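Local coordinates for increased recombination centers protein 6 (Saccharomyces cerevisiae, PDB 3UC9) that acts as a clathrin coat accessory factor related to small G proteins, and is involved in gross chromosomal rearrangements and telomere healing, at residues V32-H38 with I109-T115; H38-K42 with Y77-C81; W87-I92 with Q123-A127. All blocks are in the same frame, centred on the assembly; numbering follows the deposited sequence.

From the N terminus the chain runs through strand 29-35 into helix 39-50, then through strands 59-66 and 71-81. Contact 2 closes the first loop when strand 71-81 comes back under the start of that helix. Contact 1 closes a longer one by returning strand 103-110 to the other edge of strand 29-35, so contact 2 lies wholly within its span. Contact 3 joins helices 84-91 and 121-127; it opens after contact 2 has closed, but its segments interleave with those of contact 1. Trp-87 links all three, packing on Leu-33 of contact 1 and meeting Asp-79 and Cys-81 of contact 2.

Contact 1. Residues V32-H38 with I109-T115; sequences VLSDHPH and ITDIRQT
Thr-110 OG1 donates to Asp-35 OD1 over 2.7 Å, arriving on the syn side of the carboxylate but 33° out of its plane. CG of Asp-35 stands between its backbone N and carbonyl carbon (chi1 47°), which swings the acid across to the threonine. Its other oxygen, OD2, accepts from a water that also donates to Gln-114 OE1, and lies 3.5 Å from Thr-115 CG2. With an alanine in place of Asp-35 the Thr-110 hydroxyl would probably lose this acceptor, and the water one of its two protein partners.

Deeper in the sheet, Ile-109 N gives a nearly straight bond to Leu-33 O (2.8 Å, 168°). The flat ring of His-38 lies along the turn where strand 103-110 ends, with the Thr-110 carbonyl carbon over one face and NE2 3.7 Å from Asp-111 CB. OD1 of Asp-111, a residue apt for an N-cap, takes its firmer bond from Asn-140 and weak capping bonds from Arg-113 N and Gln-114 N. Two neighbouring parallel strands, each leading through a loop at its C-terminal end into a helix, are in keeping with the Rossmann-like fold of this protein.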
loop_
_atom_site.group_PDB
_atom_site.type_symbol
_atom_site.label_atom_id
_atom_site.label_comp_id
_atom_site.label_asym_id
_atom_site.label_seq_id
_atom_site.Cartn_x
_atom_site.Cartn_y
_atom_site.Cartn_z
ATOM N N VAL A 32 -1.268 -6.038 -1.968
ATOM C CA VAL A 32 -1.450 -6.023 -0.523
ATOM C C VAL A 32 -0.663 -7.210 0.044
ATOM O O VAL A 32 -0.935 -8.359 -0.286
ATOM C CB VAL A 32 -2.922 -6.095 -0.115
ATOM C CG1 VAL A 32 -3.048 -5.958 1.406
ATOM C CG2 VAL A 32 -3.744 -5.002 -0.836
ATOM N N LEU A 33 0.321 -6.897 0.877
ATOM C CA LEU A 33 1.282 -7.851 1.408
ATOM C C LEU A 33 1.230 -7.835 2.939
ATOM O O LEU A 33 1.021 -6.779 3.546
ATOM C CB LEU A 33 2.686 -7.459 0.946
ATOM C CG LEU A 33 3.891 -8.253 1.461
ATOM C CD1 LEU A 33 3.922 -9.628 0.813
ATOM C CD2 LEU A 33 5.213 -7.500 1.226
ATOM N N SER A 34 1.409 -9.004 3.553
ATOM C CA SER A 34 1.675 -9.087 4.991
ATOM C C SER A 34 2.700 -10.164 5.270
ATOM O O SER A 34 2.843 -11.102 4.487
ATOM C CB SER A 34 0.395 -9.385 5.769
ATOM O OG SER A 34 -0.096 -10.690 5.496
ATOM N N ASP A 35 3.434 -10.031 6.372
ATOM C CA ASP A 35 4.156 -11.186 6.892
ATOM C C ASP A 35 3.136 -12.168 7.488
ATOM O O ASP A 35 2.017 -11.770 7.881
ATOM C CB ASP A 35 5.292 -10.824 7.873
ATOM C CG ASP A 35 4.883 -9.823 8.942
ATOM O OD1 ASP A 35 4.278 -8.787 8.604
ATOM O OD2 ASP A 35 5.216 -10.055 10.125
ATOM N N HIS A 36 3.528 -13.437 7.550
ATOM C CA HIS A 36 2.601 -14.543 7.839
ATOM C C HIS A 36 1.706 -14.368 9.061
ATOM O O HIS A 36 0.525 -14.696 8.988
ATOM C CB HIS A 36 3.341 -15.881 7.950
ATOM C CG HIS A 36 3.728 -16.475 6.632
ATOM N ND1 HIS A 36 2.923 -16.407 5.516
ATOM C CD2 HIS A 36 4.825 -17.180 6.263
ATOM C CE1 HIS A 36 3.521 -17.018 4.507
ATOM N NE2 HIS A 36 4.679 -17.493 4.934
ATOM N N PRO A 37 2.255 -13.865 10.189
ATOM C CA PRO A 37 1.398 -13.734 11.365
ATOM C C PRO A 37 0.212 -12.800 11.188
ATOM O O PRO A 37 -0.755 -12.918 11.934
ATOM C CB PRO A 37 2.346 -13.182 12.443
ATOM C CG PRO A 37 3.708 -13.597 12.008
ATOM C CD PRO A 37 3.668 -13.595 10.503
ATOM N N HIS A 38 0.276 -11.879 10.222
ATOM C CA HIS A 38 -0.807 -10.912 10.017
ATOM C C HIS A 38 -1.678 -11.210 8.799
ATOM O O HIS A 38 -2.394 -10.334 8.327
ATOM C CB HIS A 38 -0.227 -9.498 9.953
ATOM C CG HIS A 38 0.741 -9.222 11.055
ATOM N ND1 HIS A 38 0.369 -9.190 12.383
ATOM C CD2 HIS A 38 2.081 -9.041 11.034
ATOM C CE1 HIS A 38 1.439 -8.968 13.129
ATOM N NE2 HIS A 38 2.493 -8.882 12.332
ATOM N N ILE A 109 0.895 -4.709 5.408
ATOM C CA ILE A 109 0.204 -4.858 6.682
ATOM C C ILE A 109 1.157 -5.590 7.628
ATOM O O ILE A 109 1.476 -6.745 7.394
ATOM C CB ILE A 109 -1.087 -5.691 6.534
ATOM C CG1 ILE A 109 -2.002 -5.132 5.432
ATOM C CG2 ILE A 109 -1.827 -5.753 7.858
ATOM C CD1 ILE A 109 -2.478 -3.752 5.689
ATOM N N THR A 110 1.600 -4.930 8.694
ATOM C CA THR A 110 2.588 -5.533 9.580
ATOM C C THR A 110 2.623 -4.898 10.963
ATOM O O THR A 110 1.908 -3.936 11.247
ATOM C CB THR A 110 4.019 -5.478 8.961
ATOM O OG1 THR A 110 4.900 -6.350 9.688
ATOM C CG2 THR A 110 4.567 -4.063 8.983
ATOM N N ASP A 111 3.438 -5.482 11.827
ATOM C CA ASP A 111 3.752 -4.899 13.130
ATOM C C ASP A 111 5.065 -4.180 12.901
ATOM O O ASP A 111 6.085 -4.825 12.778
ATOM C CB ASP A 111 3.895 -6.000 14.184
ATOM C CG ASP A 111 4.415 -5.490 15.518
ATOM O OD1 ASP A 111 4.865 -4.331 15.612
ATOM O OD2 ASP A 111 4.373 -6.267 16.486
ATOM N N ILE A 112 5.041 -2.851 12.812
ATOM C CA ILE A 112 6.242 -2.126 12.390
ATOM C C ILE A 112 7.361 -2.130 13.431
ATOM O O ILE A 112 8.517 -1.899 13.086
ATOM C CB ILE A 112 5.952 -0.666 11.923
ATOM C CG1 ILE A 112 5.525 0.224 13.092
ATOM C CG2 ILE A 112 4.914 -0.661 10.818
ATOM C CD1 ILE A 112 5.419 1.690 12.720
ATOM N N ARG A 113 7.023 -2.380 14.692
ATOM C CA ARG A 113 8.044 -2.549 15.729
ATOM C C ARG A 113 8.832 -3.841 15.527
ATOM O O ARG A 113 10.032 -3.889 15.802
ATOM C CB ARG A 113 7.420 -2.548 17.122
ATOM C CG ARG A 113 7.062 -1.165 17.651
ATOM C CD ARG A 113 6.826 -1.227 19.137
ATOM N NE ARG A 113 6.201 -0.018 19.678
ATOM C CZ ARG A 113 6.847 1.064 20.114
ATOM N NH1 ARG A 113 8.178 1.143 20.073
ATOM N NH2 ARG A 113 6.151 2.087 20.596
ATOM N N GLN A 114 8.148 -4.882 15.057
ATOM C CA GLN A 114 8.764 -6.191 14.831
ATOM C C GLN A 114 9.535 -6.239 13.514
ATOM O O GLN A 114 10.667 -6.741 13.465
ATOM C CB GLN A 114 7.678 -7.277 14.846
ATOM C CG GLN A 114 8.148 -8.713 14.592
ATOM C CD GLN A 114 6.978 -9.704 14.489
ATOM O OE1 GLN A 114 7.036 -10.690 13.748
ATOM N NE2 GLN A 114 5.910 -9.431 15.227
ATOM N N THR A 115 8.920 -5.738 12.446
ATOM C CA THR A 115 9.466 -5.902 11.093
ATOM C C THR A 115 10.233 -4.680 10.587
ATOM O O THR A 115 11.004 -4.793 9.632
ATOM C CB THR A 115 8.355 -6.284 10.079
ATOM O OG1 THR A 115 7.352 -5.267 10.051
ATOM C CG2 THR A 115 7.707 -7.601 10.481
HETATM O O HOH W 1 6.882 -12.033 11.040
#

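Contact 2. Residues H38-K42 with Y77-C81; sequences HNFLK and YIDSC
Lys-42 NZ donates to Asp-79 O over 2.7 Å, and Ser-80 OG donates to Asn-39 OD1 over the same 2.7 Å; these two bonds hold the first turn of helix 39-50 to the end of strand 71-81. They meet their acceptors differently. The serine hydroxyl lies in the carbonyl plane of the asparagine amide, on a lone pair, whereas the ammonium group sits well above the plane of the peptide carbonyl, 51° out of it. NZ also gives a weak bond to Asn-39 OD1 (3.3 Å) and a further one to Ser-34 OG of strand 29-35, so three oxygens surround the amine of this buried lysine. Asn-39 OD1 in turn receives both the serine and the lysine, a role that suits a short amide at the start of a helix. His-36 ND1 adds weak bonds to Asn-39 ND2 and Ser-80 OG.

The carboxylate of Asp-79 is turned elsewhere: OD2 takes the indole N-H of Trp-87, and the lysine uses only the residue's backbone oxygen. Lys-42 reaches that oxygen because its long chain starts extended and then bends at chi3 (74°). The bend lays CE against Ile-78 CG2 at 3.7 Å, an apolar neighbour fitting for the methylenes. NZ passes 3.8 Å from Ser-80 CB.

A helix that leaves one strand and packs over its sheet neighbour is typical of Rossmann-like proteins. In small G proteins the turn before this first helix is the glycine-rich P-loop; here neither the turn, His-36 to His-38, nor the start of the helix has a glycine, and the lysine at the helix start is engaged by groups of the protein itself.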
loop_
_atom_site.group_PDB
_atom_site.type_symbol
_atom_site.label_atom_id
_atom_site.label_comp_id
_atom_site.label_asym_id
_atom_site.label_seq_id
_atom_site.Cartn_x
_atom_site.Cartn_y
_atom_site.Cartn_z
ATOM N N HIS A 38 0.276 -11.879 10.222
ATOM C CA HIS A 38 -0.807 -10.912 10.017
ATOM C C HIS A 38 -1.678 -11.210 8.799
ATOM O O HIS A 38 -2.394 -10.334 8.327
ATOM C CB HIS A 38 -0.227 -9.498 9.953
ATOM C CG HIS A 38 0.741 -9.222 11.055
ATOM N ND1 HIS A 38 0.369 -9.190 12.383
ATOM C CD2 HIS A 38 2.081 -9.041 11.034
ATOM C CE1 HIS A 38 1.439 -8.968 13.129
ATOM N NE2 HIS A 38 2.493 -8.882 12.332
ATOM N N ASN A 39 -1.638 -12.449 8.300
ATOM C CA ASN A 39 -2.422 -12.804 7.117
ATOM C C ASN A 39 -3.911 -12.615 7.341
ATOM O O ASN A 39 -4.608 -12.123 6.448
ATOM C CB ASN A 39 -2.145 -14.245 6.647
ATOM C CG ASN A 39 -0.779 -14.392 5.988
ATOM O OD1 ASN A 39 -0.198 -13.405 5.535
ATOM N ND2 ASN A 39 -0.267 -15.618 5.927
ATOM N N PHE A 40 -4.409 -12.995 8.517
ATOM C CA PHE A 40 -5.842 -12.891 8.763
ATOM C C PHE A 40 -6.299 -11.444 8.826
ATOM O O PHE A 40 -7.330 -11.091 8.234
ATOM C CB PHE A 40 -6.289 -13.623 10.034
ATOM C CG PHE A 40 -7.773 -13.529 10.279
ATOM C CD1 PHE A 40 -8.673 -14.162 9.430
ATOM C CD2 PHE A 40 -8.271 -12.770 11.324
ATOM C CE1 PHE A 40 -10.028 -14.059 9.629
ATOM C CE2 PHE A 40 -9.636 -12.659 11.527
ATOM C CZ PHE A 40 -10.515 -13.308 10.692
ATOM N N LEU A 41 -5.551 -10.625 9.560
ATOM C CA LEU A 41 -5.811 -9.186 9.621
ATOM C C LEU A 41 -5.802 -8.566 8.219
ATOM O O LEU A 41 -6.643 -7.727 7.907
ATOM C CB LEU A 41 -4.817 -8.476 10.549
ATOM C CG LEU A 41 -5.092 -8.558 12.052
ATOM C CD1 LEU A 41 -4.045 -7.771 12.814
ATOM C CD2 LEU A 41 -6.488 -8.035 12.397
ATOM N N LYS A 42 -4.879 -9.012 7.370
ATOM C CA LYS A 42 -4.858 -8.596 5.965
ATOM C C LYS A 42 -6.170 -8.949 5.247
ATOM O O LYS A 42 -6.707 -8.124 4.509
ATOM C CB LYS A 42 -3.642 -9.195 5.259
ATOM C CG LYS A 42 -3.564 -8.937 3.764
ATOM C CD LYS A 42 -2.394 -9.677 3.144
ATOM C CE LYS A 42 -2.676 -11.176 3.049
ATOM N NZ LYS A 42 -1.413 -11.922 2.818
ATOM N N TYR A 77 -3.458 -7.775 -6.192
ATOM C CA TYR A 77 -2.522 -8.866 -5.964
ATOM C C TYR A 77 -2.347 -9.043 -4.458
ATOM O O TYR A 77 -1.922 -8.117 -3.758
ATOM C CB TYR A 77 -1.161 -8.549 -6.592
ATOM C CG TYR A 77 -1.109 -8.435 -8.108
ATOM C CD1 TYR A 77 -2.178 -8.814 -8.925
ATOM C CD2 TYR A 77 0.055 -7.991 -8.732
ATOM C CE1 TYR A 77 -2.090 -8.710 -10.315
ATOM C CE2 TYR A 77 0.152 -7.904 -10.115
ATOM C CZ TYR A 77 -0.913 -8.265 -10.900
ATOM O OH TYR A 77 -0.793 -8.179 -12.271
ATOM N N ILE A 78 -2.695 -10.215 -3.946
ATOM C CA ILE A 78 -2.599 -10.499 -2.519
ATOM C C ILE A 78 -1.445 -11.477 -2.330
ATOM O O ILE A 78 -1.394 -12.521 -2.988
ATOM C CB ILE A 78 -3.898 -11.091 -1.968
ATOM C CG1 ILE A 78 -5.087 -10.178 -2.303
ATOM C CG2 ILE A 78 -3.789 -11.297 -0.445
ATOM C CD1 ILE A 78 -6.419 -10.873 -2.238
ATOM N N ASP A 79 -0.493 -11.113 -1.477
ATOM C CA ASP A 79 0.684 -11.934 -1.253
ATOM C C ASP A 79 1.003 -11.995 0.240
ATOM O O ASP A 79 0.462 -11.225 1.054
ATOM C CB ASP A 79 1.886 -11.378 -2.027
ATOM C CG ASP A 79 2.928 -12.443 -2.385
ATOM O OD1 ASP A 79 2.784 -13.629 -2.009
ATOM O OD2 ASP A 79 3.921 -12.077 -3.053
ATOM N N SER A 80 1.871 -12.939 0.578
ATOM C CA SER A 80 2.324 -13.149 1.944
ATOM C C SER A 80 3.792 -13.513 1.909
ATOM O O SER A 80 4.304 -13.976 0.886
ATOM C CB SER A 80 1.537 -14.286 2.595
ATOM O OG SER A 80 1.808 -14.374 3.979
ATOM N N CYS A 81 4.464 -13.328 3.033
ATOM C CA CYS A 81 5.866 -13.708 3.135
ATOM C C CYS A 81 6.212 -14.082 4.558
ATOM O O CYS A 81 5.582 -13.608 5.494
ATOM C CB CYS A 81 6.766 -12.564 2.648
ATOM S SG CYS A 81 6.657 -11.026 3.580
#

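Contact 3. Residues W87-I92 with Q123-A127; sequences WVEEFI and QFMIA
Trp-87 brings CZ3, on the edge of its indole, to 3.9 Å from Phe-124 CE1. The indole lies against the sheet, touching Leu-31 and Leu-33, and Asp-79 takes its N-H, so the large ring system, its one polar atom satisfied, reaches from its own helix to the sheet.

Val-88 is slimmer and meets Phe-124 at its edge, CG1 lying 4.1 Å from CD1, near the ring plane. One turn on from the tryptophan, Phe-91 packs CB over a face of the indole, and Trp-87 CH2 in turn sits above the Phe-91 ring, offset from its centre. Phe-91 also makes the closest approach to the other helix, its CD2 coming within 3.5 Å of Phe-124 CE1. The two phenyl planes are only 16° apart, yet their centroids are 5.6 Å apart; the near-parallel planes are displaced, leaving little of one ring over the other, with CD2 and CE2 of Phe-91 near CE1 and CZ of Phe-124. Phe-124 gets there with CG anti to its own N (chi1 -176°), which carries the ring across to helix 84-91. At the end of the segment, Ile-92 rests CG1 on Ala-127 CB at 3.6 Å, while CD1 reaches 3.7 Å from Gln-123 O. The small alanine lets the backbones draw together here, although the axes of the short helical segments 87-91 and 123-127, inclined at 23°, approach only to 10.3 Å.

Arg-100 bonds to the backbone oxygens of both Phe-91 and Ala-127, bridging the two segments through a third residue. No hydrogen bond runs directly between them, so their direct hold is apolar, resting on close packing of aromatic and aliphatic carbons, which depends on shape and on burial from water.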
loop_
_atom_site.group_PDB
_atom_site.type_symbol
_atom_site.label_atom_id
_atom_site.label_comp_id
_atom_site.label_asym_id
_atom_site.label_seq_id
_atom_site.Cartn_x
_atom_site.Cartn_y
_atom_site.Cartn_z
ATOM N N TRP A 87 11.305 -11.029 0.881
ATOM C CA TRP A 87 10.348 -10.642 -0.151
ATOM C C TRP A 87 10.829 -9.409 -0.930
ATOM O O TRP A 87 10.765 -9.383 -2.160
ATOM C CB TRP A 87 8.982 -10.392 0.476
ATOM C CG TRP A 87 7.927 -10.134 -0.526
ATOM C CD1 TRP A 87 7.101 -11.055 -1.110
ATOM C CD2 TRP A 87 7.586 -8.872 -1.089
ATOM N NE1 TRP A 87 6.262 -10.436 -2.002
ATOM C CE2 TRP A 87 6.538 -9.093 -2.007
ATOM C CE3 TRP A 87 8.055 -7.568 -0.900
ATOM C CZ2 TRP A 87 5.956 -8.061 -2.735
ATOM C CZ3 TRP A 87 7.481 -6.544 -1.635
ATOM C CH2 TRP A 87 6.439 -6.794 -2.531
ATOM N N VAL A 88 11.334 -8.410 -0.212
ATOM C CA VAL A 88 11.868 -7.191 -0.836
ATOM C C VAL A 88 13.046 -7.523 -1.768
ATOM O O VAL A 88 13.130 -7.004 -2.881
ATOM C CB VAL A 88 12.303 -6.170 0.226
ATOM C CG1 VAL A 88 13.142 -5.040 -0.400
ATOM C CG2 VAL A 88 11.076 -5.613 0.955
ATOM N N GLU A 89 13.930 -8.408 -1.321
ATOM C CA GLU A 89 15.065 -8.800 -2.152
ATOM C C GLU A 89 14.595 -9.356 -3.498
ATOM O O GLU A 89 15.141 -9.007 -4.537
ATOM C CB GLU A 89 15.957 -9.810 -1.454
ATOM C CG GLU A 89 17.110 -10.246 -2.342
ATOM C CD GLU A 89 18.218 -10.903 -1.582
ATOM O OE1 GLU A 89 17.931 -11.843 -0.808
ATOM O OE2 GLU A 89 19.378 -10.482 -1.769
ATOM N N GLU A 90 13.573 -10.201 -3.473
ATOM C CA GLU A 90 13.023 -10.798 -4.701
ATOM C C GLU A 90 12.298 -9.749 -5.560
ATOM O O GLU A 90 12.387 -9.748 -6.792
ATOM C CB GLU A 90 12.071 -11.949 -4.341
ATOM C CG GLU A 90 12.757 -13.131 -3.639
ATOM C CD GLU A 90 11.783 -14.120 -2.981
ATOM O OE1 GLU A 90 10.588 -13.784 -2.784
ATOM O OE2 GLU A 90 12.231 -15.238 -2.646
ATOM N N PHE A 91 11.589 -8.846 -4.901
ATOM C CA PHE A 91 10.821 -7.809 -5.585
ATOM C C PHE A 91 11.718 -6.819 -6.361
ATOM O O PHE A 91 11.342 -6.342 -7.437
ATOM C CB PHE A 91 9.963 -7.072 -4.555
ATOM C CG PHE A 91 8.838 -6.294 -5.148
ATOM C CD1 PHE A 91 7.701 -6.944 -5.618
ATOM C CD2 PHE A 91 8.907 -4.917 -5.238
ATOM C CE1 PHE A 91 6.653 -6.224 -6.167
ATOM C CE2 PHE A 91 7.860 -4.193 -5.780
ATOM C CZ PHE A 91 6.738 -4.844 -6.248
ATOM N N ILE A 92 12.904 -6.559 -5.814
ATOM C CA ILE A 92 13.889 -5.600 -6.336
ATOM C C ILE A 92 14.704 -6.093 -7.539
ATOM O O ILE A 92 15.427 -5.310 -8.170
ATOM C CB ILE A 92 14.916 -5.267 -5.211
ATOM C CG1 ILE A 92 14.484 -4.041 -4.420
ATOM C CG2 ILE A 92 16.333 -5.083 -5.746
ATOM C CD1 ILE A 92 15.458 -3.755 -3.278
ATOM N N GLN A 123 16.052 1.381 -0.106
ATOM C CA GLN A 123 16.373 0.475 -1.198
ATOM C C GLN A 123 15.130 0.037 -1.988
ATOM O O GLN A 123 15.187 -0.111 -3.204
ATOM C CB GLN A 123 17.076 -0.754 -0.648
ATOM C CG GLN A 123 18.458 -0.471 -0.156
ATOM C CD GLN A 123 19.072 -1.694 0.468
ATOM O OE1 GLN A 123 19.803 -2.431 -0.191
ATOM N NE2 GLN A 123 18.749 -1.942 1.738
ATOM N N PHE A 124 14.027 -0.191 -1.285
ATOM C CA PHE A 124 12.767 -0.526 -1.930
ATOM C C PHE A 124 12.322 0.593 -2.872
ATOM O O PHE A 124 11.946 0.337 -4.022
ATOM C CB PHE A 124 11.685 -0.766 -0.884
ATOM C CG PHE A 124 10.367 -1.218 -1.463
ATOM C CD1 PHE A 124 10.164 -2.543 -1.817
ATOM C CD2 PHE A 124 9.333 -0.318 -1.657
ATOM C CE1 PHE A 124 8.950 -2.960 -2.352
ATOM C CE2 PHE A 124 8.121 -0.728 -2.186
ATOM C CZ PHE A 124 7.931 -2.049 -2.537
ATOM N N MET A 125 12.352 1.825 -2.372
ATOM C CA MET A 125 11.881 2.969 -3.156
ATOM C C MET A 125 12.773 3.245 -4.364
ATOM O O MET A 125 12.277 3.601 -5.421
ATOM C CB MET A 125 11.761 4.214 -2.276
ATOM C CG MET A 125 10.737 4.098 -1.174
ATOM S SD MET A 125 9.106 3.506 -1.651
ATOM C CE MET A 125 8.718 4.694 -2.931
ATOM N N ILE A 126 14.086 3.067 -4.225
ATOM C CA ILE A 126 14.981 3.195 -5.379
ATOM C C ILE A 126 14.529 2.306 -6.549
ATOM O O ILE A 126 14.592 2.719 -7.714
ATOM C CB ILE A 126 16.461 2.863 -5.017
ATOM C CG1 ILE A 126 17.032 3.864 -4.004
ATOM C CG2 ILE A 126 17.337 2.837 -6.262
ATOM C CD1 ILE A 126 16.787 5.307 -4.337
ATOM N N ALA A 127 14.075 1.095 -6.239
ATOM C CA ALA A 127 13.666 0.124 -7.252
ATOM C C ALA A 127 12.238 0.364 -7.753
ATOM O O ALA A 127 11.897 -0.064 -8.853
ATOM C CB ALA A 127 13.798 -1.318 -6.701
#